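Local coordinates for (5-formylfuran-3-yl)methyl phosphate transaminase (Methanococcus jannaschii, PDB 2Z61), which catalyses the pyridoxal-phosphate-dependent transfer of the amino group of alanine to a furan aldehyde phosphate, giving the furan precursor of methanofuran, at residues V48-K53 / A263-E268; K53-G58 / P256-Y261; F178-I183 / Y202-F207; L290-D295 / E359-I364; I336-K341 / Y345-Y350. All blocks are in the same frame, centred on the assembly; numbering follows the deposited sequence.

Contact 1 (V48-K53 / A263-E268)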
# COMPACT_ATOMS: atom_id res chain seq x y z
N VAL A 48 13.11 12.00 12.56
CA VAL A 48 14.06 11.94 11.46
C VAL A 48 15.35 11.21 11.88
O VAL A 48 15.83 10.32 11.17
CB VAL A 48 14.43 13.36 10.95
CG1 VAL A 48 15.67 13.30 10.04
CG2 VAL A 48 13.26 13.96 10.19
N ASP A 49 15.89 11.59 13.04
CA ASP A 49 17.13 10.96 13.53
C ASP A 49 16.98 9.46 13.77
O ASP A 49 17.89 8.68 13.50
CB ASP A 49 17.64 11.65 14.81
CG ASP A 49 17.98 13.13 14.58
OD1 ASP A 49 18.24 13.51 13.43
OD2 ASP A 49 18.01 13.90 15.56
N GLU A 50 15.83 9.05 14.29
CA GLU A 50 15.58 7.64 14.55
C GLU A 50 15.53 6.88 13.22
O GLU A 50 15.91 5.71 13.15
CB GLU A 50 14.26 7.49 15.31
CG GLU A 50 14.06 6.13 15.96
CD GLU A 50 15.28 5.70 16.75
OE1 GLU A 50 15.94 6.57 17.35
OE2 GLU A 50 15.57 4.48 16.77
N GLY A 51 15.05 7.55 12.18
CA GLY A 51 14.99 6.93 10.87
C GLY A 51 16.40 6.75 10.34
O GLY A 51 16.73 5.73 9.74
N ILE A 52 17.24 7.75 10.56
CA ILE A 52 18.63 7.70 10.11
C ILE A 52 19.36 6.57 10.84
O ILE A 52 20.06 5.76 10.22
CB ILE A 52 19.34 9.04 10.37
CG1 ILE A 52 18.86 10.07 9.33
CG2 ILE A 52 20.86 8.86 10.34
CD1 ILE A 52 19.21 11.51 9.65
N LYS A 53 19.17 6.50 12.15
CA LYS A 53 19.80 5.47 12.96
C LYS A 53 19.35 4.07 12.53
O LYS A 53 20.16 3.14 12.50
CB LYS A 53 19.46 5.67 14.44
CG LYS A 53 19.99 4.57 15.35
CD LYS A 53 19.53 4.77 16.79
CE LYS A 53 19.98 3.59 17.66
NZ LYS A 53 19.47 3.68 19.05
N ALA A 263 8.84 6.01 13.95
CA ALA A 263 7.62 6.46 14.61
C ALA A 263 7.65 6.30 16.13
O ALA A 263 6.93 7.01 16.84
CB ALA A 263 6.41 5.71 14.03
N LEU A 264 8.46 5.37 16.63
CA LEU A 264 8.56 5.17 18.07
C LEU A 264 8.93 6.48 18.76
O LEU A 264 8.48 6.75 19.88
CB LEU A 264 9.62 4.11 18.40
CG LEU A 264 9.34 2.68 17.93
CD1 LEU A 264 10.58 1.82 18.13
CD2 LEU A 264 8.16 2.11 18.69
N LYS A 265 9.71 7.31 18.08
CA LYS A 265 10.12 8.60 18.65
C LYS A 265 9.03 9.67 18.62
O LYS A 265 9.22 10.78 19.13
CB LYS A 265 11.38 9.10 17.94
CG LYS A 265 12.63 8.30 18.28
CD LYS A 265 12.93 8.39 19.77
CE LYS A 265 14.03 7.42 20.18
NZ LYS A 265 13.59 6.00 20.12
N ALA A 266 7.88 9.35 18.04
CA ALA A 266 6.79 10.32 17.97
C ALA A 266 6.18 10.57 19.35
O ALA A 266 5.54 11.60 19.57
CB ALA A 266 5.72 9.84 17.00
N PHE A 267 6.39 9.64 20.27
CA PHE A 267 5.83 9.77 21.61
C PHE A 267 6.84 10.27 22.63
O PHE A 267 6.68 10.07 23.83
CB PHE A 267 5.28 8.42 22.07
CG PHE A 267 4.39 7.75 21.06
CD1 PHE A 267 4.89 6.77 20.21
CD2 PHE A 267 3.05 8.13 20.93
CE1 PHE A 267 4.07 6.17 19.25
CE2 PHE A 267 2.23 7.54 19.97
CZ PHE A 267 2.74 6.56 19.13
N GLU A 268 7.88 10.94 22.14
CA GLU A 268 8.92 11.48 23.00
C GLU A 268 8.57 12.90 23.40
O GLU A 268 7.85 13.61 22.68
CB GLU A 268 10.25 11.48 22.25
CG GLU A 268 11.44 10.98 23.06
CD GLU A 268 11.34 9.50 23.40
OE1 GLU A 268 12.29 8.96 24.00
OE2 GLU A 268 10.31 8.88 23.06
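E50 and K265 meet where helix 45-56 faces the 3-10 turn that joins helix 257-263 to the long helix 269-295 of this class I aminotransferase. The two side chains cross at about a right angle. They touch first low down: E50 CG lies 3.5 Å from K265 CG, so methylene packs on methylene. E50 sends its CG opposite the backbone N (chi1 -165°) and then bends at the next bond, which turns the carboxylate toward the folded end of the lysine. K265 bends twice. Its CG stands beside its own backbone N, and the last torsion (chi4 -70°) folds the amino group back to the carboxylate. The resulting ion pair is long, with E50 OE1 3.7 Å from K265 NZ. At this length it probably adds only a loose electrostatic attraction at the surface. K53, one turn further on the helix, brings a like charge near: its NZ is 6.4 Å from K265 NZ. The turn itself is fixed from other sides. K265 O accepts a hydrogen bond from T271 OG1, and L264 packs on helix 69-82. Around the helix from E50, V48 packs on L55 of the second subunit. The oxygen that pairs with the lysine also lies against its chain: E50 OE1 is 3.5 Å from K265 CE.

Contact 2 (K53-G58 / P256-Y261)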
# COMPACT_ATOMS: atom_id res chain seq x y z
N LYS A 53 19.17 6.50 12.15
CA LYS A 53 19.80 5.47 12.96
C LYS A 53 19.35 4.07 12.53
O LYS A 53 20.16 3.14 12.50
CB LYS A 53 19.46 5.67 14.44
CG LYS A 53 19.99 4.57 15.35
CD LYS A 53 19.53 4.77 16.79
CE LYS A 53 19.98 3.59 17.66
NZ LYS A 53 19.47 3.68 19.05
N SER A 54 18.07 3.91 12.22
CA SER A 54 17.54 2.61 11.81
C SER A 54 18.26 2.11 10.56
O SER A 54 18.66 0.95 10.48
CB SER A 54 16.04 2.71 11.54
OG SER A 54 15.35 3.05 12.72
N LEU A 55 18.42 3.00 9.58
CA LEU A 55 19.10 2.65 8.34
C LEU A 55 20.53 2.18 8.59
O LEU A 55 21.00 1.22 7.98
CB LEU A 55 19.10 3.85 7.39
CG LEU A 55 17.79 4.10 6.64
CD1 LEU A 55 17.88 5.40 5.85
CD2 LEU A 55 17.53 2.93 5.70
N LYS A 56 21.23 2.87 9.48
CA LYS A 56 22.61 2.53 9.80
C LYS A 56 22.69 1.17 10.48
O LYS A 56 23.72 0.51 10.45
CB LYS A 56 23.22 3.61 10.71
CG LYS A 56 23.25 5.00 10.07
CD LYS A 56 23.57 6.08 11.09
CE LYS A 56 25.04 6.09 11.45
NZ LYS A 56 25.34 7.12 12.47
N GLU A 57 21.59 0.74 11.09
CA GLU A 57 21.59 -0.56 11.76
C GLU A 57 21.01 -1.67 10.88
O GLU A 57 20.83 -2.79 11.34
CB GLU A 57 20.80 -0.46 13.07
CG GLU A 57 21.30 0.64 14.00
CD GLU A 57 20.54 0.67 15.31
OE1 GLU A 57 19.29 0.67 15.29
OE2 GLU A 57 21.20 0.72 16.37
N GLY A 58 20.73 -1.36 9.62
CA GLY A 58 20.20 -2.38 8.72
C GLY A 58 18.76 -2.82 8.92
O GLY A 58 18.43 -3.97 8.64
N PRO A 256 6.38 0.22 5.73
CA PRO A 256 7.83 0.41 5.59
C PRO A 256 8.59 0.32 6.92
O PRO A 256 8.27 0.99 7.90
CB PRO A 256 7.95 1.77 4.89
CG PRO A 256 6.60 2.41 5.06
CD PRO A 256 5.63 1.28 5.04
N THR A 257 9.59 -0.55 6.93
CA THR A 257 10.39 -0.80 8.11
C THR A 257 11.01 0.41 8.81
O THR A 257 10.97 0.52 10.03
CB THR A 257 11.48 -1.81 7.78
OG1 THR A 257 10.86 -2.97 7.21
CG2 THR A 257 12.26 -2.22 9.03
N ILE A 258 11.59 1.31 8.03
CA ILE A 258 12.22 2.50 8.59
C ILE A 258 11.22 3.40 9.30
O ILE A 258 11.52 3.94 10.36
CB ILE A 258 12.94 3.31 7.49
CG1 ILE A 258 14.11 2.49 6.95
CG2 ILE A 258 13.45 4.62 8.05
CD1 ILE A 258 14.67 3.05 5.66
N SER A 259 10.03 3.54 8.74
CA SER A 259 9.02 4.39 9.35
C SER A 259 8.59 3.84 10.71
O SER A 259 8.52 4.58 11.69
CB SER A 259 7.79 4.52 8.44
OG SER A 259 8.13 5.13 7.21
N GLN A 260 8.30 2.55 10.75
CA GLN A 260 7.87 1.92 12.00
C GLN A 260 8.83 2.25 13.14
O GLN A 260 8.40 2.77 14.18
CB GLN A 260 7.76 0.40 11.82
CG GLN A 260 6.60 -0.04 10.92
CD GLN A 260 6.34 -1.54 10.99
OE1 GLN A 260 5.95 -2.06 12.03
NE2 GLN A 260 6.56 -2.23 9.87
N TYR A 261 10.12 1.98 12.95
CA TYR A 261 11.09 2.28 13.99
C TYR A 261 11.19 3.76 14.28
O TYR A 261 11.31 4.16 15.43
CB TYR A 261 12.47 1.72 13.63
CG TYR A 261 12.54 0.22 13.83
CD1 TYR A 261 12.44 -0.66 12.76
CD2 TYR A 261 12.64 -0.32 15.12
CE1 TYR A 261 12.43 -2.04 12.95
CE2 TYR A 261 12.64 -1.70 15.32
CZ TYR A 261 12.53 -2.55 14.24
OH TYR A 261 12.48 -3.91 14.45
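A helix-helix contact beside the dimer interface brings S54 and L55, at the end of helix 45-56, against I258 and Y261 of helix 257-263. A Schellman motif closes the first helix: G58, with positive phi, is its C-prime residue. Its N bonds to L55 O at 3.1 Å, and K59 N bonds to S54 O. The closest backbones are those of S54 and I258, whose CA atoms are 6.2 Å apart. S54 OG stands beside its own backbone N (chi1 -63°). From there it is hydrogen-bonded to E50 O, one turn back, and also rests on the other helix, 3.3 Å from Y261 CB. The Y261 ring runs on past this point. T257 CG2 lies in plane at its edge, and K59 makes a cation-pi contact with it. L55 and I258 cross at about a right angle and meet by their branch ends. L55 CD2 lies 3.7 Å from I258 CG1. The terminal methyls are modelled too close together, so their exact spacing is doubtful. L55 also packs on W229 of the second subunit, and T257 makes backbone hydrogen bonds to that subunit. No hydrogen bond joins the two segments. The serine hydroxyl is satisfied within its own helix, which leaves the contact to van der Waals packing, of L55 on I258 and of the S54 hydroxyl on Y261 CB.

Contact 3 (F178-I183 / Y202-F207)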
# COMPACT_ATOMS: atom_id res chain seq x y z
N PHE A 178 -26.22 8.30 17.93
CA PHE A 178 -27.26 7.80 17.04
C PHE A 178 -26.73 6.60 16.25
O PHE A 178 -27.41 5.57 16.15
CB PHE A 178 -27.71 8.88 16.06
CG PHE A 178 -28.81 8.44 15.15
CD1 PHE A 178 -30.12 8.35 15.61
CD2 PHE A 178 -28.54 8.05 13.84
CE1 PHE A 178 -31.15 7.88 14.78
CE2 PHE A 178 -29.56 7.58 13.01
CZ PHE A 178 -30.86 7.50 13.48
N ALA A 179 -25.52 6.74 15.70
CA ALA A 179 -24.93 5.66 14.91
C ALA A 179 -24.75 4.35 15.67
O ALA A 179 -25.03 3.28 15.13
CB ALA A 179 -23.60 6.11 14.32
N TYR A 180 -24.29 4.43 16.91
CA TYR A 180 -24.09 3.21 17.70
C TYR A 180 -25.37 2.49 18.09
O TYR A 180 -25.34 1.30 18.39
CB TYR A 180 -23.26 3.51 18.95
CG TYR A 180 -21.80 3.68 18.62
CD1 TYR A 180 -21.22 4.94 18.54
CD2 TYR A 180 -21.01 2.57 18.32
CE1 TYR A 180 -19.89 5.10 18.17
CE2 TYR A 180 -19.68 2.72 17.95
CZ TYR A 180 -19.12 3.99 17.87
OH TYR A 180 -17.80 4.14 17.51
N GLU A 181 -26.50 3.20 18.08
CA GLU A 181 -27.79 2.59 18.42
C GLU A 181 -28.46 2.08 17.14
O GLU A 181 -29.16 1.07 17.16
CB GLU A 181 -28.73 3.61 19.09
CG GLU A 181 -28.46 3.87 20.58
CD GLU A 181 -28.68 2.64 21.44
OE1 GLU A 181 -28.20 2.63 22.60
OE2 GLU A 181 -29.34 1.68 20.98
N ASN A 182 -28.22 2.78 16.03
CA ASN A 182 -28.87 2.44 14.78
C ASN A 182 -28.08 1.84 13.61
O ASN A 182 -28.67 1.23 12.72
CB ASN A 182 -29.58 3.70 14.30
CG ASN A 182 -30.59 4.19 15.30
OD1 ASN A 182 -31.60 3.54 15.53
ND2 ASN A 182 -30.31 5.32 15.93
N ILE A 183 -26.76 2.02 13.60
CA ILE A 183 -25.97 1.51 12.48
C ILE A 183 -25.04 0.37 12.85
O ILE A 183 -24.29 0.46 13.81
CB ILE A 183 -25.17 2.67 11.86
CG1 ILE A 183 -26.13 3.81 11.50
CG2 ILE A 183 -24.41 2.19 10.62
CD1 ILE A 183 -25.46 5.07 11.01
N TYR A 202 -12.25 14.49 20.23
CA TYR A 202 -13.29 13.47 20.35
C TYR A 202 -12.99 12.23 19.52
O TYR A 202 -12.97 12.29 18.29
CB TYR A 202 -14.63 14.06 19.91
CG TYR A 202 -15.67 14.16 21.01
CD1 TYR A 202 -16.85 14.86 20.81
CD2 TYR A 202 -15.47 13.54 22.25
CE1 TYR A 202 -17.82 14.95 21.81
CE2 TYR A 202 -16.44 13.62 23.25
CZ TYR A 202 -17.60 14.33 23.03
OH TYR A 202 -18.56 14.42 24.02
N SER A 203 -12.77 11.10 20.19
CA SER A 203 -12.49 9.83 19.53
C SER A 203 -13.68 8.88 19.66
O SER A 203 -14.42 8.95 20.64
CB SER A 203 -11.24 9.19 20.15
OG SER A 203 -11.01 7.89 19.65
N ALA A 204 -13.87 8.00 18.68
CA ALA A 204 -14.98 7.06 18.70
C ALA A 204 -14.79 6.04 19.82
O ALA A 204 -15.76 5.47 20.30
CB ALA A 204 -15.10 6.33 17.37
N ILE A 205 -13.53 5.82 20.20
CA ILE A 205 -13.19 4.87 21.26
C ILE A 205 -13.96 5.24 22.54
O ILE A 205 -14.19 4.40 23.39
CB ILE A 205 -11.65 4.87 21.55
CG1 ILE A 205 -11.27 3.69 22.45
CG2 ILE A 205 -11.24 6.15 22.25
CD1 ILE A 205 -11.28 2.35 21.75
N GLU A 206 -14.35 6.50 22.65
CA GLU A 206 -15.09 6.98 23.82
C GLU A 206 -16.54 6.51 23.87
O GLU A 206 -17.16 6.53 24.93
CB GLU A 206 -15.02 8.51 23.89
CG GLU A 206 -13.60 9.02 24.18
CD GLU A 206 -13.47 10.53 24.05
OE1 GLU A 206 -13.77 11.07 22.97
OE2 GLU A 206 -13.05 11.17 25.04
N PHE A 207 -17.09 6.07 22.74
CA PHE A 207 -18.47 5.60 22.69
C PHE A 207 -18.59 4.08 22.61
O PHE A 207 -19.63 3.51 22.93
CB PHE A 207 -19.19 6.22 21.49
CG PHE A 207 -19.12 7.71 21.45
CD1 PHE A 207 -18.03 8.36 20.88
CD2 PHE A 207 -20.13 8.48 22.01
CE1 PHE A 207 -17.93 9.75 20.88
CE2 PHE A 207 -20.05 9.88 22.02
CZ PHE A 207 -18.95 10.51 21.45
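Y180, near the end of helix 173-182, and F207, just after the 3-10 turn 204-206, have CA atoms 7.9 Å apart, the closest backbone approach of the two segments. The Y180 ring bridges the gap. Its CG stands beside the backbone N (chi1 -76°), and the ring reaches across to the turn. Y180 CE1 touches F207 CB at 3.6 Å, and its hydroxyl end reaches A204, with OH 3.5 Å from A204 CB. The tyrosine and phenylalanine side chains cross at about a right angle, and no ring stack forms between them. The F207 ring instead leads away and stacks with Y176. The A204 CA lies in plane at its edge. Polar bonds keep the turn in shape. S203 N donates to E206 OE1 at 3.0 Å, met from above the carboxylate plane, while S203 OG takes a weak bond from I205 N. E190 accepts from both A204 N and S203 OG. On the helix, F178 O accepts three bonds, from E181 N, N182 N and N182 ND2. Y180 also packs on I186 and T214 of the central sheet. Helix 173-182 links the parallel neighbours 155-161 and 185-189, a beta-alpha-beta crossover, and 202-207 lies in the loop from strand 185-189 to strand 214-219. The contact packs that loop on the crossover helix in the large domain of fold type I aminotransferases.

Contact 4 (L290-D295 / E359-I364)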
# COMPACT_ATOMS: atom_id res chain seq x y z
N LEU A 290 -9.95 33.18 8.97
CA LEU A 290 -11.32 33.44 9.41
C LEU A 290 -11.63 34.93 9.44
O LEU A 290 -12.77 35.33 9.18
CB LEU A 290 -11.56 32.84 10.79
CG LEU A 290 -11.63 31.31 10.83
CD1 LEU A 290 -11.77 30.83 12.26
CD2 LEU A 290 -12.80 30.85 9.99
N LYS A 291 -10.63 35.74 9.76
CA LYS A 291 -10.84 37.18 9.80
C LYS A 291 -11.25 37.68 8.42
O LYS A 291 -12.22 38.42 8.29
CB LYS A 291 -9.56 37.90 10.27
CG LYS A 291 -9.71 39.42 10.41
CD LYS A 291 -9.79 40.12 9.06
CE LYS A 291 -10.27 41.56 9.16
NZ LYS A 291 -11.75 41.66 9.29
N TYR A 292 -10.51 37.27 7.39
CA TYR A 292 -10.82 37.69 6.02
C TYR A 292 -12.14 37.13 5.52
O TYR A 292 -12.92 37.84 4.89
CB TYR A 292 -9.70 37.29 5.06
CG TYR A 292 -8.49 38.20 5.08
CD1 TYR A 292 -7.69 38.31 6.22
CD2 TYR A 292 -8.14 38.95 3.95
CE1 TYR A 292 -6.57 39.14 6.23
CE2 TYR A 292 -7.02 39.78 3.95
CZ TYR A 292 -6.24 39.87 5.09
OH TYR A 292 -5.12 40.68 5.09
N VAL A 293 -12.38 35.85 5.80
CA VAL A 293 -13.61 35.20 5.37
C VAL A 293 -14.84 35.97 5.87
O VAL A 293 -15.80 36.17 5.12
CB VAL A 293 -13.66 33.74 5.88
CG1 VAL A 293 -15.04 33.14 5.64
CG2 VAL A 293 -12.61 32.92 5.16
N LYS A 294 -14.81 36.41 7.12
CA LYS A 294 -15.94 37.15 7.67
C LYS A 294 -15.98 38.52 7.01
O LYS A 294 -17.04 39.09 6.78
CB LYS A 294 -15.77 37.31 9.19
CG LYS A 294 -17.01 37.86 9.88
CD LYS A 294 -16.78 38.04 11.37
CE LYS A 294 -15.77 39.15 11.65
NZ LYS A 294 -15.70 39.49 13.10
N ASP A 295 -14.79 39.03 6.69
CA ASP A 295 -14.65 40.32 6.04
C ASP A 295 -15.23 40.21 4.62
O ASP A 295 -15.93 41.09 4.15
CB ASP A 295 -13.17 40.70 5.99
CG ASP A 295 -12.94 42.13 5.56
OD1 ASP A 295 -13.22 42.45 4.39
OD2 ASP A 295 -12.48 42.93 6.40
N GLU A 359 -0.78 37.30 1.70
CA GLU A 359 -0.81 37.84 0.35
C GLU A 359 -1.90 37.16 -0.45
O GLU A 359 -2.58 37.79 -1.27
CB GLU A 359 0.54 37.64 -0.33
CG GLU A 359 0.58 38.17 -1.75
CD GLU A 359 1.99 38.47 -2.22
OE1 GLU A 359 2.86 37.58 -2.11
OE2 GLU A 359 2.22 39.60 -2.69
N GLY A 360 -2.08 35.86 -0.21
CA GLY A 360 -3.11 35.12 -0.91
C GLY A 360 -4.48 35.68 -0.61
O GLY A 360 -5.29 35.88 -1.51
N LEU A 361 -4.75 35.94 0.67
CA LEU A 361 -6.03 36.49 1.07
C LEU A 361 -6.19 37.92 0.57
O LEU A 361 -7.27 38.31 0.11
CB LEU A 361 -6.17 36.44 2.60
CG LEU A 361 -6.40 35.05 3.20
CD1 LEU A 361 -6.40 35.13 4.73
CD2 LEU A 361 -7.72 34.49 2.71
N GLU A 362 -5.12 38.71 0.64
CA GLU A 362 -5.16 40.08 0.17
C GLU A 362 -5.53 40.14 -1.30
O GLU A 362 -6.35 40.96 -1.71
CB GLU A 362 -3.80 40.76 0.40
CG GLU A 362 -3.58 41.26 1.82
CD GLU A 362 -4.47 42.45 2.17
OE1 GLU A 362 -5.71 42.32 2.12
OE2 GLU A 362 -3.91 43.52 2.49
N ARG A 363 -4.94 39.26 -2.11
CA ARG A 363 -5.24 39.23 -3.54
C ARG A 363 -6.72 38.97 -3.75
O ARG A 363 -7.36 39.62 -4.57
CB ARG A 363 -4.43 38.13 -4.23
CG ARG A 363 -2.93 38.37 -4.26
CD ARG A 363 -2.23 37.30 -5.09
NE ARG A 363 -0.78 37.45 -5.07
CZ ARG A 363 0.06 36.64 -5.71
NH1 ARG A 363 -0.40 35.62 -6.42
NH2 ARG A 363 1.37 36.85 -5.63
N ILE A 364 -7.27 38.01 -3.00
CA ILE A 364 -8.68 37.68 -3.11
C ILE A 364 -9.54 38.89 -2.77
O ILE A 364 -10.59 39.11 -3.37
CB ILE A 364 -9.06 36.50 -2.18
CG1 ILE A 364 -8.25 35.26 -2.57
CG2 ILE A 364 -10.55 36.21 -2.28
CD1 ILE A 364 -8.45 34.07 -1.65
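The shortest side-chain polar bond here, the salt bridge from K291 NZ to D295 OD2 at 3.2 Å, runs along the same helix turn as Y292, whose ring meets L361 and E362. It uses the anti lone pair of OD2 and stays within helix 269-295. The contact itself rests on the Y292 ring. L361 comes over one face: its CB sits 3.8 Å from the centroid of the Y292 ring, 24° off the normal, a CH-pi contact offset toward the rim. L361 CD1 adds to it, 3.7 Å from Y292 CG. E362 arrives at the edge instead. Its OE1 lies in the ring plane, 3.4 Å from Y292 CE2, and the carboxylate is turned 84° to the ring. The glutamate bends at its second torsion (chi2 -70°), which brings the carboxylate round to the tyrosine. One ring thus takes a hydrocarbon on its face and a carboxylate oxygen at its C-H edge, where a weak attraction is likely. An alanine in place of Y292 would probably leave L361 with a gap where the ring lay, and the E362 carboxylate free to turn. The two helices are close, with CA atoms of Y292 and L361 7.0 Å apart. Beyond this pair, V293 packs on W298 and V300. On helix 354-368, R363 donates to K328 O, and both E359 and R363 touch I32 of strand 32-33. The contact therefore joins helix 269-295 to the C-terminal helix, which follows strand 346-349 and lies beside the small sheet of 32-33 and 330-331.

Contact 5 (I336-K341 / Y345-Y350)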
# COMPACT_ATOMS: atom_id res chain seq x y z
N ILE A 336 -17.48 21.77 -5.13
CA ILE A 336 -18.27 20.73 -5.80
C ILE A 336 -17.58 19.36 -5.79
O ILE A 336 -18.24 18.33 -5.82
CB ILE A 336 -18.58 21.13 -7.27
CG1 ILE A 336 -19.50 20.09 -7.92
CG2 ILE A 336 -17.28 21.25 -8.07
CD1 ILE A 336 -20.85 19.95 -7.25
N GLY A 337 -16.25 19.36 -5.75
CA GLY A 337 -15.52 18.10 -5.76
C GLY A 337 -15.77 17.19 -4.57
O GLY A 337 -15.62 15.97 -4.67
N PHE A 338 -16.15 17.77 -3.43
CA PHE A 338 -16.40 16.96 -2.24
C PHE A 338 -17.85 16.53 -2.06
O PHE A 338 -18.15 15.75 -1.16
CB PHE A 338 -15.93 17.72 -1.00
CG PHE A 338 -14.52 18.23 -1.09
CD1 PHE A 338 -14.24 19.46 -1.68
CD2 PHE A 338 -13.46 17.48 -0.58
CE1 PHE A 338 -12.94 19.94 -1.75
CE2 PHE A 338 -12.15 17.95 -0.65
CZ PHE A 338 -11.89 19.19 -1.23
N GLY A 339 -18.74 17.03 -2.92
CA GLY A 339 -20.15 16.67 -2.81
C GLY A 339 -21.05 17.68 -3.51
O GLY A 339 -20.64 18.80 -3.79
N SER A 340 -22.29 17.27 -3.78
CA SER A 340 -23.24 18.15 -4.46
C SER A 340 -23.54 19.40 -3.63
O SER A 340 -23.75 20.48 -4.18
CB SER A 340 -24.54 17.41 -4.75
OG SER A 340 -25.14 16.95 -3.55
N LYS A 341 -23.56 19.24 -2.31
CA LYS A 341 -23.84 20.35 -1.41
C LYS A 341 -22.81 21.48 -1.51
O LYS A 341 -23.04 22.58 -1.02
CB LYS A 341 -23.88 19.85 0.04
CG LYS A 341 -25.26 19.84 0.68
CD LYS A 341 -26.17 18.83 0.00
CE LYS A 341 -27.62 19.00 0.46
NZ LYS A 341 -27.74 19.03 1.95
N TYR A 345 -19.55 26.42 -2.58
CA TYR A 345 -18.38 26.42 -1.72
C TYR A 345 -16.98 26.23 -2.38
O TYR A 345 -16.86 25.89 -3.56
CB TYR A 345 -18.59 25.30 -0.74
CG TYR A 345 -19.81 25.49 0.14
CD1 TYR A 345 -21.11 25.30 -0.35
CD2 TYR A 345 -19.65 25.82 1.48
CE1 TYR A 345 -22.22 25.44 0.49
CE2 TYR A 345 -20.75 25.97 2.33
CZ TYR A 345 -22.03 25.78 1.83
OH TYR A 345 -23.11 25.92 2.66
N ILE A 346 -15.95 26.44 -1.56
CA ILE A 346 -14.56 26.24 -1.96
C ILE A 346 -13.77 25.90 -0.69
O ILE A 346 -14.12 26.35 0.40
CB ILE A 346 -13.93 27.51 -2.59
CG1 ILE A 346 -13.75 28.59 -1.52
CG2 ILE A 346 -14.79 28.01 -3.74
CD1 ILE A 346 -12.86 29.74 -1.96
N ARG A 347 -12.73 25.10 -0.84
CA ARG A 347 -11.93 24.74 0.32
C ARG A 347 -10.63 25.53 0.32
O ARG A 347 -9.92 25.59 -0.69
CB ARG A 347 -11.60 23.24 0.34
CG ARG A 347 -10.85 22.80 1.60
CD ARG A 347 -10.29 21.39 1.48
NE ARG A 347 -9.04 21.36 0.72
CZ ARG A 347 -8.34 20.25 0.47
NH1 ARG A 347 -8.76 19.08 0.92
NH2 ARG A 347 -7.21 20.32 -0.23
N ILE A 348 -10.34 26.14 1.46
CA ILE A 348 -9.12 26.90 1.62
C ILE A 348 -8.26 26.15 2.63
O ILE A 348 -8.71 25.83 3.73
CB ILE A 348 -9.39 28.33 2.16
CG1 ILE A 348 -9.98 29.20 1.05
CG2 ILE A 348 -8.10 28.94 2.69
CD1 ILE A 348 -10.17 30.66 1.44
N SER A 349 -7.03 25.84 2.23
CA SER A 349 -6.11 25.14 3.10
C SER A 349 -5.04 26.11 3.58
O SER A 349 -4.38 26.76 2.78
CB SER A 349 -5.44 23.99 2.35
OG SER A 349 -4.31 23.52 3.08
N TYR A 350 -4.87 26.22 4.89
CA TYR A 350 -3.86 27.12 5.41
C TYR A 350 -2.59 26.37 5.80
O TYR A 350 -1.88 26.74 6.74
CB TYR A 350 -4.40 27.95 6.59
CG TYR A 350 -5.18 27.20 7.64
CD1 TYR A 350 -4.55 26.59 8.72
CD2 TYR A 350 -6.58 27.15 7.59
CE1 TYR A 350 -5.28 25.96 9.73
CE2 TYR A 350 -7.32 26.52 8.59
CZ TYR A 350 -6.66 25.93 9.65
OH TYR A 350 -7.40 25.32 10.64
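F338 and R347 supply the ring-to-guanidinium packing. F338 CZ lies over one face of the guanidinium, 3.8 Å from R347 NH1. The two planes are 41° apart, so this is a tilted cover and not a parallel stack. R347 starts with CG opposite its backbone N (chi1 -175°) and bends at chi3, which turns CD and the guanidinium toward the end of the ring. A second ring contact is plain packing of a carbonyl oxygen: K341 O approaches the Y345 ring obliquely, 3.3 Å from CE1. The polar ends of these side chains bond outside the two segments. R347 NH1 donates to N165 OD1, Y345 OH bonds N312, and K341 NZ pairs with D141. Within the turn, G339 N bonds I336 O at 3.2 Å. A leucine in place of R347 would probably leave N165 OD1 without this donor and F338 CZ without the guanidinium it packs on. R347 lies on strand 346-349, the middle strand of a three-stranded antiparallel sheet. An arginine that receives the substrate alpha-carboxylate is a hallmark of class I aminotransferases, and R347, paired with N165, is probably that residue.

Overall arrangement
Contacts 1 and 2 share helix 45-56 and K53, and both touch the second subunit. Contact 1 is a surface ion pair over methylene packing, while contact 2 is buried and mostly apolar. Contacts 3, 4 and 5 are partly buried and carried by aromatic rings: a tyrosine on alkyl groups in contact 3, on a leucine and a carboxylate in contact 4, and a phenylalanine on an arginine in contact 5. Contact 3 sits against the central sheet, its centre about 26 Å from that of contact 5. Contact 5 is nested in the loop closed by contact 4, their centres about 17 Å apart. Contacts 1 and 2 lie opposite contact 5 across the chain's centre.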